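Local coordinates for lysine/ornithine decarboxylase (Vibrio vulnificus, PDB 2PLJ), which catalyses the pyridoxal phosphate-dependent decarboxylation of lysine and ornithine, yielding the diamines cadaverine and putrescine, at residues A[63-68]-A[91-96]; A[85-90]-A[294-299]; A[104-109]-A[113-118]. All blocks are in the same frame, centred on the assembly; numbering follows the deposited sequence.

Interaction 1: residues A[63-68]-A[91-96]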
loop_
_atom_site.group_PDB
_atom_site.type_symbol
_atom_site.label_atom_id
_atom_site.label_comp_id
_atom_site.label_asym_id
_atom_site.label_seq_id
_atom_site.Cartn_x
_atom_site.Cartn_y
_atom_site.Cartn_z
ATOM N N ASP A 63 -22.669 6.287 14.139
ATOM C CA ASP A 63 -22.899 6.735 15.531
ATOM C C ASP A 63 -21.556 7.036 16.193
ATOM O O ASP A 63 -21.419 7.984 16.988
ATOM C CB ASP A 63 -23.630 5.641 16.322
ATOM C CG ASP A 63 -25.103 5.536 15.966
ATOM O OD1 ASP A 63 -25.728 6.550 15.547
ATOM O OD2 ASP A 63 -25.649 4.432 16.173
ATOM N N VAL A 64 -20.548 6.240 15.864
ATOM C CA VAL A 64 -19.226 6.409 16.493
ATOM C C VAL A 64 -18.533 7.642 15.902
ATOM O O VAL A 64 -17.900 8.400 16.619
ATOM C CB VAL A 64 -18.359 5.126 16.374
ATOM C CG1 VAL A 64 -16.935 5.378 16.919
ATOM C CG2 VAL A 64 -19.020 3.965 17.152
ATOM N N ILE A 65 -18.713 7.864 14.596
ATOM C CA ILE A 65 -18.242 9.117 13.956
ATOM C C ILE A 65 -18.798 10.332 14.753
ATOM O O ILE A 65 -18.044 11.232 15.156
ATOM C CB ILE A 65 -18.689 9.193 12.456
ATOM C CG1 ILE A 65 -18.021 8.065 11.601
ATOM C CG2 ILE A 65 -18.389 10.612 11.882
ATOM C CD1 ILE A 65 -16.462 8.083 11.577
ATOM N N ARG A 66 -20.100 10.340 14.967
ATOM C CA ARG A 66 -20.716 11.438 15.740
ATOM C C ARG A 66 -20.197 11.495 17.191
ATOM O O ARG A 66 -19.888 12.585 17.691
ATOM C CB ARG A 66 -22.231 11.323 15.692
ATOM C CG ARG A 66 -22.824 11.672 14.333
ATOM C CD ARG A 66 -24.360 11.638 14.408
ATOM N NE ARG A 66 -24.840 10.256 14.464
ATOM C CZ ARG A 66 -25.211 9.554 13.399
ATOM N NH1 ARG A 66 -25.194 10.107 12.175
ATOM N NH2 ARG A 66 -25.629 8.310 13.572
ATOM N N GLN A 67 -20.148 10.350 17.865
ATOM C CA GLN A 67 -19.616 10.299 19.244
ATOM C C GLN A 67 -18.231 10.922 19.363
ATOM O O GLN A 67 -17.948 11.704 20.300
ATOM C CB GLN A 67 -19.522 8.848 19.702
ATOM C CG GLN A 67 -20.875 8.281 20.091
ATOM C CD GLN A 67 -20.852 6.766 20.188
ATOM O OE1 GLN A 67 -19.821 6.166 20.555
ATOM N NE2 GLN A 67 -21.986 6.138 19.869
ATOM N N GLN A 68 -17.348 10.518 18.452
ATOM C CA GLN A 68 -15.972 11.008 18.474
ATOM C C GLN A 68 -15.916 12.529 18.220
ATOM O O GLN A 68 -15.250 13.266 18.962
ATOM C CB GLN A 68 -15.103 10.214 17.485
ATOM C CG GLN A 68 -14.911 8.772 17.853
ATOM C CD GLN A 68 -14.274 8.624 19.228
ATOM O OE1 GLN A 68 -14.953 8.261 20.206
ATOM N NE2 GLN A 68 -12.996 8.936 19.325
ATOM N N PRO A 91 -17.377 9.118 1.627
ATOM C CA PRO A 91 -18.487 10.079 1.433
ATOM C C PRO A 91 -19.536 10.042 2.574
ATOM O O PRO A 91 -20.081 11.089 2.937
ATOM C CB PRO A 91 -19.139 9.644 0.115
ATOM C CG PRO A 91 -18.342 8.510 -0.403
ATOM C CD PRO A 91 -17.223 8.153 0.521
ATOM N N VAL A 92 -19.790 8.862 3.124
ATOM C CA VAL A 92 -20.735 8.759 4.254
ATOM C C VAL A 92 -20.194 9.457 5.512
ATOM O O VAL A 92 -20.932 10.148 6.212
ATOM C CB VAL A 92 -21.105 7.314 4.550
ATOM C CG1 VAL A 92 -21.935 7.245 5.855
ATOM C CG2 VAL A 92 -21.957 6.768 3.399
ATOM N N VAL A 93 -18.893 9.336 5.736
ATOM C CA VAL A 93 -18.252 10.049 6.854
ATOM C C VAL A 93 -18.380 11.582 6.649
ATOM O O VAL A 93 -18.703 12.339 7.590
ATOM C CB VAL A 93 -16.784 9.595 7.040
ATOM C CG1 VAL A 93 -16.075 10.522 8.060
ATOM C CG2 VAL A 93 -16.739 8.083 7.474
ATOM N N VAL A 94 -18.102 12.030 5.423
ATOM C CA VAL A 94 -18.241 13.447 5.077
ATOM C C VAL A 94 -19.676 13.945 5.331
ATOM O O VAL A 94 -19.882 14.984 6.002
ATOM C CB VAL A 94 -17.788 13.713 3.609
ATOM C CG1 VAL A 94 -18.074 15.151 3.203
ATOM C CG2 VAL A 94 -16.278 13.453 3.492
ATOM N N ARG A 95 -20.669 13.222 4.783
ATOM C CA ARG A 95 -22.078 13.606 4.990
ATOM C C ARG A 95 -22.459 13.643 6.479
ATOM O O ARG A 95 -23.127 14.599 6.939
ATOM C CB ARG A 95 -23.040 12.670 4.247
ATOM C CG ARG A 95 -23.000 12.839 2.736
ATOM C CD ARG A 95 -24.305 12.321 2.108
ATOM N NE ARG A 95 -24.539 10.911 2.423
ATOM C CZ ARG A 95 -24.182 9.895 1.640
ATOM N NH1 ARG A 95 -23.542 10.138 0.489
ATOM N NH2 ARG A 95 -24.473 8.638 2.000
ATOM N N THR A 96 -22.032 12.614 7.207
ATOM C CA THR A 96 -22.365 12.482 8.643
ATOM C C THR A 96 -21.832 13.697 9.428
ATOM O O THR A 96 -22.529 14.314 10.239
ATOM C CB THR A 96 -21.795 11.148 9.212
ATOM O OG1 THR A 96 -22.502 10.023 8.650
ATOM C CG2 THR A 96 -21.885 11.117 10.751
HETATM O O HOH W 1 -24.768 13.023 11.165
#
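Ile65 and Arg66 meet Val93 and Thr96 where helix 62-75 packs on helix 91-100, the helix that follows strand 79-84 of the beta/alpha barrel. The two segments run in broadly the same direction, their axes 10.1 Å apart at closest approach and inclined by 48°.

Apolar contacts come first. Thr96 CG2 lies 3.7 Å from Ile65 CG2, because a chi1 of -69° swings this threonine methyl opposite the backbone N and out toward the other helix. Isoleucine suits the place because its two branches serve two partners: one meets the threonine, while Ile65 CD1, at the end of the longer branch, comes within 4.1 Å of Val93 CG2, the two side chains crossing at about a right angle. Leu60 of strand 57-61 touches both Ile65 and Val93 and so extends the apolar cluster.

Arg66 adds aliphatic and polar contacts alike. Its CG lies close to Thr96 CG2, and after a bend in the chain at chi3, Arg66 NH1 comes back to 3.7 Å from Thr96 CG2, so the threonine fits against the curved side chain. A salt bridge from Arg66 NH2 to Asp63 OD1, 2.6 Å long and nearly in the guanidinium plane, fixes the rotation of the group. Backbone carbonyls of Asn408 and Glu409 take further N-H groups of this buried arginine.

Water joins the two helices: it accepts from Arg66 NH1 at 3.1 Å and donates to Thr96 O at 2.7 Å. Threonine fits here because its hydroxyl can be satisfied within its own helix, leaving the methyl for the interface. Thr96 OG1 donates to Val92 O at 2.9 Å, approaching from above the carbonyl plane, on the face opposite to Thr96 N.

Interaction 2: residues A[85-90]-A[294-299]. With P3T ((4-{[(4-aminobutyl)amino]methyl}-5-hydroxy-6-methylpyridin-3-yl)methyl dihydrogen phosphate), chain D.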
loop_
_atom_site.group_PDB
_atom_site.type_symbol
_atom_site.label_atom_id
_atom_site.label_comp_id
_atom_site.label_asym_id
_atom_site.label_seq_id
_atom_site.Cartn_x
_atom_site.Cartn_y
_atom_site.Cartn_z
ATOM N N LEU A 85 -9.781 14.525 5.743
ATOM C CA LEU A 85 -10.291 13.390 4.957
ATOM C C LEU A 85 -9.259 12.279 4.863
ATOM O O LEU A 85 -9.630 11.098 4.748
ATOM C CB LEU A 85 -10.704 13.811 3.546
ATOM C CG LEU A 85 -12.170 14.225 3.400
ATOM C CD1 LEU A 85 -12.460 15.457 4.220
ATOM C CD2 LEU A 85 -12.496 14.410 1.903
ATOM N N LYS A 86 -7.979 12.643 4.866
ATOM C CA LYS A 86 -6.841 11.692 4.570
ATOM C C LYS A 86 -7.001 10.264 5.182
ATOM O O LYS A 86 -6.902 9.234 4.474
ATOM C CB LYS A 86 -5.508 12.275 5.125
ATOM C CG LYS A 86 -4.843 13.435 4.396
ATOM C CD LYS A 86 -3.618 13.894 5.227
ATOM C CE LYS A 86 -3.228 12.863 6.338
ATOM N NZ LYS A 86 -2.783 13.369 7.688
ATOM N N PRO A 87 -7.230 10.176 6.514
ATOM C CA PRO A 87 -7.295 8.819 7.090
ATOM C C PRO A 87 -8.463 7.935 6.651
ATOM O O PRO A 87 -8.360 6.694 6.741
ATOM C CB PRO A 87 -7.418 9.070 8.592
ATOM C CG PRO A 87 -8.056 10.475 8.666
ATOM C CD PRO A 87 -7.347 11.214 7.565
ATOM N N LEU A 88 -9.570 8.557 6.241
ATOM C CA LEU A 88 -10.800 7.823 5.842
ATOM C C LEU A 88 -11.648 8.796 5.012
ATOM O O LEU A 88 -12.498 9.482 5.554
ATOM C CB LEU A 88 -11.577 7.276 7.060
ATOM C CG LEU A 88 -12.815 6.468 6.653
ATOM C CD1 LEU A 88 -12.425 5.280 5.703
ATOM C CD2 LEU A 88 -13.588 5.990 7.892
ATOM N N PRO A 89 -11.325 8.916 3.711
ATOM C CA PRO A 89 -11.996 9.874 2.824
ATOM C C PRO A 89 -13.293 9.297 2.287
ATOM O O PRO A 89 -13.422 9.046 1.071
ATOM C CB PRO A 89 -10.963 10.061 1.703
ATOM C CG PRO A 89 -10.313 8.696 1.558
ATOM C CD PRO A 89 -10.228 8.198 3.009
ATOM N N HIS A 90 -14.247 9.049 3.183
ATOM C CA HIS A 90 -15.429 8.260 2.833
ATOM C C HIS A 90 -16.632 9.193 2.736
ATOM O O HIS A 90 -16.902 9.964 3.650
ATOM C CB HIS A 90 -15.655 7.185 3.888
ATOM C CG HIS A 90 -16.689 6.172 3.511
ATOM N ND1 HIS A 90 -18.003 6.513 3.270
ATOM C CD2 HIS A 90 -16.610 4.828 3.374
ATOM C CE1 HIS A 90 -18.686 5.423 2.952
ATOM N NE2 HIS A 90 -17.865 4.383 3.014
ATOM N N PHE A 294 -8.722 10.704 15.252
ATOM C CA PHE A 294 -9.570 10.644 16.446
ATOM C C PHE A 294 -11.041 10.437 16.082
ATOM O O PHE A 294 -11.775 9.730 16.759
ATOM C CB PHE A 294 -9.395 11.923 17.294
ATOM C CG PHE A 294 -10.126 11.852 18.614
ATOM C CD1 PHE A 294 -9.522 11.263 19.737
ATOM C CD2 PHE A 294 -11.453 12.309 18.712
ATOM C CE1 PHE A 294 -10.218 11.149 20.945
ATOM C CE2 PHE A 294 -12.168 12.232 19.923
ATOM C CZ PHE A 294 -11.557 11.653 21.046
ATOM N N ILE A 295 -11.452 11.033 14.965
ATOM C CA ILE A 295 -12.845 10.948 14.563
ATOM C C ILE A 295 -13.205 9.591 13.939
ATOM O O ILE A 295 -14.272 9.021 14.259
ATOM C CB ILE A 295 -13.226 12.153 13.625
ATOM C CG1 ILE A 295 -13.292 13.443 14.462
ATOM C CG2 ILE A 295 -14.611 11.960 12.962
ATOM C CD1 ILE A 295 -13.370 14.692 13.616
ATOM N N CYS A 296 -12.336 9.088 13.057
ATOM C CA CYS A 296 -12.681 7.888 12.262
ATOM C C CYS A 296 -12.158 6.581 12.812
ATOM O O CYS A 296 -12.778 5.553 12.604
ATOM C CB CYS A 296 -12.269 8.019 10.785
ATOM S SG CYS A 296 -10.529 8.369 10.572
ATOM N N ALA A 297 -11.010 6.611 13.496
ATOM C CA ALA A 297 -10.382 5.317 13.836
ATOM C C ALA A 297 -11.322 4.315 14.571
ATOM O O ALA A 297 -11.384 3.144 14.188
ATOM C CB ALA A 297 -9.044 5.507 14.608
ATOM N N PRO A 298 -12.007 4.765 15.643
ATOM C CA PRO A 298 -12.833 3.816 16.441
ATOM C C PRO A 298 -14.109 3.380 15.750
ATOM O O PRO A 298 -14.795 2.455 16.230
ATOM C CB PRO A 298 -13.187 4.641 17.679
ATOM C CG PRO A 298 -12.123 5.738 17.741
ATOM C CD PRO A 298 -11.930 6.093 16.285
ATOM N N ALA A 299 -14.429 4.023 14.633
ATOM C CA ALA A 299 -15.741 3.854 14.001
ATOM C C ALA A 299 -15.812 2.650 13.052
ATOM O O ALA A 299 -16.906 2.349 12.527
ATOM C CB ALA A 299 -16.148 5.144 13.266
HETATM O OAE P3T D . -5.531 13.634 13.461
HETATM P PAU P3T D . -4.475 12.800 12.616
HETATM O OAF P3T D . -5.230 11.725 11.699
HETATM O OAC P3T D . -3.362 12.162 13.428
HETATM O OAP P3T D . -3.745 13.743 11.521
HETATM C CAM P3T D . -4.589 14.412 10.492
HETATM C CAS P3T D . -3.657 15.407 9.788
HETATM C CAH P3T D . -3.989 16.749 10.019
HETATM N NAO P3T D . -3.249 17.716 9.475
HETATM C CAQ P3T D . -2.172 17.461 8.741
HETATM C CAA P3T D . -1.348 18.646 8.177
HETATM C CAR P3T D . -1.762 16.134 8.496
HETATM O OAD P3T D . -0.678 15.913 7.738
HETATM C CAT P3T D . -2.512 15.070 9.042
HETATM C CAG P3T D . -2.141 13.722 8.748
HETATM N NAN P3T D . -0.888 13.442 8.418
HETATM C CAL P3T D . -0.341 12.098 8.044
HETATM C CAK P3T D . -0.754 10.987 9.025
HETATM C CAJ P3T D . -0.180 9.661 8.434
HETATM C CAI P3T D . -0.530 8.467 9.328
HETATM N NAB P3T D . 0.178 7.233 8.909
#
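Cys296 fits against Pro87 and Leu88 in the turn that follows the first barrel strand, just beyond Lys86, whose NZ is covalently bonded to CAG of P3T, the pyridoxal phosphate-putrescine adduct (1.3 Å). A type I beta turn from Leu85 to Leu88, closed by Leu88 N to Leu85 O at 2.9 Å, holds the proline and the leucine against the cysteine.

Phe294 and Ile295 form part of the short helix that carries the cysteine in. Cys296 then makes the whole contact. With chi1 at 56°, SG sits between its backbone N and carbonyl carbon, and from there Cys296 SG lies 3.8 Å from Pro87 CB and equally near Pro87 CG and Leu88 CB, so the thiol rests against both residues. Cys296 CB packs 3.8 Å from Leu88 CD2. A small, weakly polar residue suits this buried place, since the thiol can lie close to the rigid proline and the branched leucine together. Past the cysteine, the chain turns through Ala297 and Pro298, and Ala299 N returns to Cys296 O at 3.0 Å.

Around this contact, Ile295 and Cys296 touch Tyr83 of strand 79-84, whose hydroxyl is hydrogen-bonded to Leu88 O. Leu85 flanks the turn on helix 109-117, while Phe294, Pro298 and Ala299 lean on helix 62-75.

Interaction 3: residues A[104-109]-A[113-118]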
loop_
_atom_site.group_PDB
_atom_site.type_symbol
_atom_site.label_atom_id
_atom_site.label_comp_id
_atom_site.label_asym_id
_atom_site.label_seq_id
_atom_site.Cartn_x
_atom_site.Cartn_y
_atom_site.Cartn_z
ATOM N N PHE A 104 -13.950 20.908 7.296
ATOM C CA PHE A 104 -13.131 19.873 6.597
ATOM C C PHE A 104 -11.766 20.407 6.228
ATOM O O PHE A 104 -11.593 21.605 5.956
ATOM C CB PHE A 104 -13.890 19.382 5.355
ATOM C CG PHE A 104 -15.191 18.724 5.712
ATOM C CD1 PHE A 104 -15.213 17.396 6.154
ATOM C CD2 PHE A 104 -16.363 19.481 5.753
ATOM C CE1 PHE A 104 -16.431 16.790 6.546
ATOM C CE2 PHE A 104 -17.576 18.895 6.159
ATOM C CZ PHE A 104 -17.600 17.542 6.555
ATOM N N ASP A 105 -10.826 19.487 6.231
ATOM C CA ASP A 105 -9.437 19.723 5.906
ATOM C C ASP A 105 -9.126 18.846 4.693
ATOM O O ASP A 105 -9.251 17.615 4.760
ATOM C CB ASP A 105 -8.569 19.331 7.091
ATOM C CG ASP A 105 -7.096 19.291 6.746
ATOM O OD1 ASP A 105 -6.700 20.069 5.839
ATOM O OD2 ASP A 105 -6.343 18.536 7.414
ATOM N N LEU A 106 -8.773 19.503 3.589
ATOM C CA LEU A 106 -8.540 18.898 2.264
ATOM C C LEU A 106 -7.040 18.970 1.921
ATOM O O LEU A 106 -6.371 19.917 2.279
ATOM C CB LEU A 106 -9.305 19.698 1.183
ATOM C CG LEU A 106 -10.770 20.029 1.495
ATOM C CD1 LEU A 106 -11.324 20.812 0.311
ATOM C CD2 LEU A 106 -11.582 18.755 1.787
ATOM N N ALA A 107 -6.539 17.968 1.212
ATOM C CA ALA A 107 -5.130 17.944 0.854
ATOM C C ALA A 107 -4.859 17.823 -0.640
ATOM O O ALA A 107 -3.716 18.040 -1.062
ATOM C CB ALA A 107 -4.483 16.792 1.579
ATOM N N THR A 108 -5.875 17.414 -1.413
ATOM C CA THR A 108 -5.730 17.152 -2.841
ATOM C C THR A 108 -7.011 17.473 -3.609
ATOM O O THR A 108 -8.116 17.569 -3.041
ATOM C CB THR A 108 -5.395 15.658 -3.136
ATOM O OG1 THR A 108 -6.513 14.857 -2.730
ATOM C CG2 THR A 108 -4.117 15.213 -2.378
ATOM N N THR A 109 -6.842 17.609 -4.912
ATOM C CA THR A 109 -7.974 17.765 -5.814
ATOM C C THR A 109 -9.006 16.656 -5.605
ATOM O O THR A 109 -10.205 16.933 -5.630
ATOM C CB THR A 109 -7.488 17.862 -7.242
ATOM O OG1 THR A 109 -6.660 19.026 -7.355
ATOM C CG2 THR A 109 -8.659 17.935 -8.220
ATOM N N GLU A 113 -12.863 17.231 -4.745
ATOM C CA GLU A 113 -13.953 16.672 -5.560
ATOM C C GLU A 113 -14.959 15.882 -4.701
ATOM O O GLU A 113 -16.189 15.935 -4.957
ATOM C CB GLU A 113 -13.346 15.841 -6.687
ATOM C CG GLU A 113 -12.711 16.748 -7.758
ATOM C CD GLU A 113 -12.027 16.002 -8.917
ATOM O OE1 GLU A 113 -11.853 14.770 -8.836
ATOM O OE2 GLU A 113 -11.650 16.689 -9.894
ATOM N N LEU A 114 -14.432 15.146 -3.717
ATOM C CA LEU A 114 -15.279 14.356 -2.820
ATOM C C LEU A 114 -16.214 15.298 -2.037
ATOM O O LEU A 114 -17.436 15.127 -2.080
ATOM C CB LEU A 114 -14.450 13.481 -1.875
ATOM C CG LEU A 114 -15.323 12.712 -0.865
ATOM C CD1 LEU A 114 -16.418 11.893 -1.522
ATOM C CD2 LEU A 114 -14.356 11.835 -0.065
ATOM N N VAL A 115 -15.654 16.311 -1.360
ATOM C CA VAL A 115 -16.539 17.213 -0.579
ATOM C C VAL A 115 -17.517 17.974 -1.479
ATOM O O VAL A 115 -18.688 18.193 -1.089
ATOM C CB VAL A 115 -15.772 18.134 0.409
ATOM C CG1 VAL A 115 -14.943 17.253 1.376
ATOM C CG2 VAL A 115 -14.860 19.129 -0.343
ATOM N N ALA A 116 -17.052 18.393 -2.663
ATOM C CA ALA A 116 -17.910 19.091 -3.614
ATOM C C ALA A 116 -19.118 18.195 -3.981
ATOM O O ALA A 116 -20.275 18.680 -4.009
ATOM C CB ALA A 116 -17.118 19.471 -4.836
ATOM N N SER A 117 -18.858 16.907 -4.230
ATOM C CA SER A 117 -19.935 15.987 -4.650
ATOM C C SER A 117 -20.949 15.713 -3.537
ATOM O O SER A 117 -22.078 15.290 -3.820
ATOM C CB SER A 117 -19.365 14.649 -5.150
ATOM O OG SER A 117 -18.788 13.907 -4.085
ATOM N N GLU A 118 -20.542 15.906 -2.282
ATOM C CA GLU A 118 -21.439 15.699 -1.122
ATOM C C GLU A 118 -22.105 16.983 -0.615
ATOM O O GLU A 118 -22.740 16.995 0.452
ATOM C CB GLU A 118 -20.723 14.936 0.005
ATOM C CG GLU A 118 -20.274 13.537 -0.427
ATOM C CD GLU A 118 -21.415 12.641 -0.945
ATOM O OE1 GLU A 118 -22.592 12.795 -0.521
ATOM O OE2 GLU A 118 -21.141 11.782 -1.805
#
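A beta-alpha unit of the barrel contains this contact, in which Leu106 of strand 103-106 meets Val115 of helix 109-117 and Thr109 meets Glu113 within the helix. The leucine and valine meet end on, tip to tip. Leu106 CD2 lies 3.7 Å from Val115 CG1, and the second valine methyl, Val115 CG2, is 3.9 Å from Leu106 CD2. The leucine is long enough to reach from the strand to the helix, whose beta-branched valine presents two methyls to it.

Near the start of the helix, Glu113 N donates to Thr109 O at 2.8 Å as an i to i+4 bond, with an N-H...O angle of 158°. The glutamate chain, extended beyond CG, lies obliquely across the threonine, and Glu113 OE2 comes 3.6 Å from Thr109 CG2. That methyl is turned to the glutamate, whereas OG1 is hydrogen-bonded to Asp139.

Thr108 is the N-cap of this helix, its OG1 accepting a weak bond from Glu111 N, and the same hydroxyl is hydrogen-bonded to the Asn397 carbonyl of the second subunit. The strand end also serves the ligand pocket, since Asp105 touches P3T. Farther along, Ser117 lies near the helix end, where its small hydroxyl side chain can fold back on the backbone: Ser117 OG donates to Leu114 O at 2.7 Å, and that oxygen also accepts from Glu118 N.

Overall arrangement
All three contacts lie around the first two strands of the barrel, 79-84 and 103-106, and the helices beside them. Interactions 1 and 2 are about 9 Å apart between centres and meet directly: Ile65 CD1 packs 3.4 Å from Ala299 CB, and Gln68 NE2 probably bonds to Phe294 O. Interaction 3 joins interaction 1 through the salt bridge Arg95 NH1 to Glu118 OE1, 3.0 Å long, and interaction 2 through Leu85, whose CD2 lies against Leu114 and Val115. Interaction 2 is closest to the chemistry, holding Lys86; interaction 3 supplies Asp105 to the P3T pocket and, like interaction 2, borders the second subunit. Interaction 1 lies farther back, with the Val93 side chain about 12 Å from P3T.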